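Local coordinates for protein D-psicose 3-epimerase (Agrobacterium tumefaciens, PDB 2HK0) that probably interconverts D-fructose and D-psicose by metal-dependent epimerisation at C3, using a TIM-barrel active site for non-phosphorylated sugars, at residues Val179-Thr182 with Ala183-Val187. Sequence-based numbering, arbitrary orientation.
Sequences VLNT and AAEGV
E185 starts with CG beside its own backbone N (chi1 -68°) and then runs extended (chi2 -178°), which carries its carboxylate back from the first turn of the helix to the backbone of N181. There E185 OE1 accepts the N181 N-H at 2.7 Å from N181 N, nearly in line with the CD-OE1 bond. E185 OE1 also takes a second, weak and bent bond from T182 N, 3.2 Å away. A water lies between E185 OE2 and N181 OD1, donating to both, though its 2.5 Å distance to E185 OE2 is doubtfully short; N181 ND2 turns instead to the carbonyls of L172 and N177. All this sits where the loop after strand 166-170 of the TIM barrel enters helix 183-193. T182 is the N-cap residue and E185 the third of the helix, so the weak bond to T182 N is half of a capping box; the T182 side chain does not return the other half, and A183 N goes to E211. T182 O opens the helical ladder, accepting the G186 N-H, 2.8 Å from G186 N. L180 CD2 reaches within 3.5 Å of E185 O from the loop. R281 of a second subunit packs on both T182 and E185.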
# COMPACT_ATOMS: atom_id res chain seq x y z
N VAL A 179 23.16 -13.44 -10.82
CA VAL A 179 22.92 -14.83 -10.44
C VAL A 179 21.75 -15.04 -9.46
O VAL A 179 20.88 -15.87 -9.71
CB VAL A 179 24.22 -15.43 -9.85
CG1 VAL A 179 23.99 -16.89 -9.42
CG2 VAL A 179 25.33 -15.34 -10.90
N LEU A 180 21.75 -14.31 -8.35
CA LEU A 180 20.68 -14.42 -7.35
C LEU A 180 19.99 -13.04 -7.22
O LEU A 180 20.56 -12.11 -6.65
CB LEU A 180 21.26 -14.86 -5.99
CG LEU A 180 22.19 -16.10 -6.02
CD1 LEU A 180 22.78 -16.36 -4.62
CD2 LEU A 180 21.41 -17.33 -6.47
N ASN A 181 18.79 -12.92 -7.79
CA ASN A 181 18.03 -11.67 -7.78
C ASN A 181 16.73 -11.81 -7.01
O ASN A 181 16.06 -10.82 -6.70
CB ASN A 181 17.66 -11.28 -9.21
CG ASN A 181 18.86 -11.00 -10.05
OD1 ASN A 181 18.96 -11.47 -11.18
ND2 ASN A 181 19.80 -10.22 -9.52
N THR A 182 16.41 -13.04 -6.67
CA THR A 182 15.17 -13.35 -6.00
C THR A 182 15.33 -14.23 -4.75
O THR A 182 16.24 -15.06 -4.69
CB THR A 182 14.29 -14.06 -7.06
OG1 THR A 182 13.32 -13.14 -7.58
CG2 THR A 182 13.69 -15.28 -6.52
N ALA A 183 14.45 -14.07 -3.76
CA ALA A 183 14.51 -14.91 -2.57
C ALA A 183 14.45 -16.39 -3.01
O ALA A 183 15.18 -17.22 -2.50
CB ALA A 183 13.35 -14.57 -1.62
N ALA A 184 13.59 -16.71 -3.97
CA ALA A 184 13.46 -18.10 -4.44
C ALA A 184 14.77 -18.59 -5.05
O ALA A 184 15.14 -19.75 -4.86
CB ALA A 184 12.33 -18.21 -5.46
N GLU A 185 15.48 -17.73 -5.77
CA GLU A 185 16.76 -18.11 -6.35
C GLU A 185 17.78 -18.27 -5.23
O GLU A 185 18.63 -19.17 -5.27
CB GLU A 185 17.25 -17.06 -7.35
CG GLU A 185 16.41 -16.95 -8.62
CD GLU A 185 16.96 -15.91 -9.59
OE1 GLU A 185 17.34 -14.81 -9.14
OE2 GLU A 185 17.01 -16.19 -10.80
N GLY A 186 17.71 -17.39 -4.23
CA GLY A 186 18.63 -17.44 -3.11
C GLY A 186 18.47 -18.76 -2.36
O GLY A 186 19.44 -19.42 -2.02
N VAL A 187 17.23 -19.13 -2.10
CA VAL A 187 16.96 -20.39 -1.42
C VAL A 187 17.45 -21.60 -2.24
O VAL A 187 18.00 -22.54 -1.67
CB VAL A 187 15.46 -20.54 -1.14
CG1 VAL A 187 15.12 -21.99 -0.77
CG2 VAL A 187 15.05 -19.59 0.01
O HOH W 1 18.23 -14.35 -12.00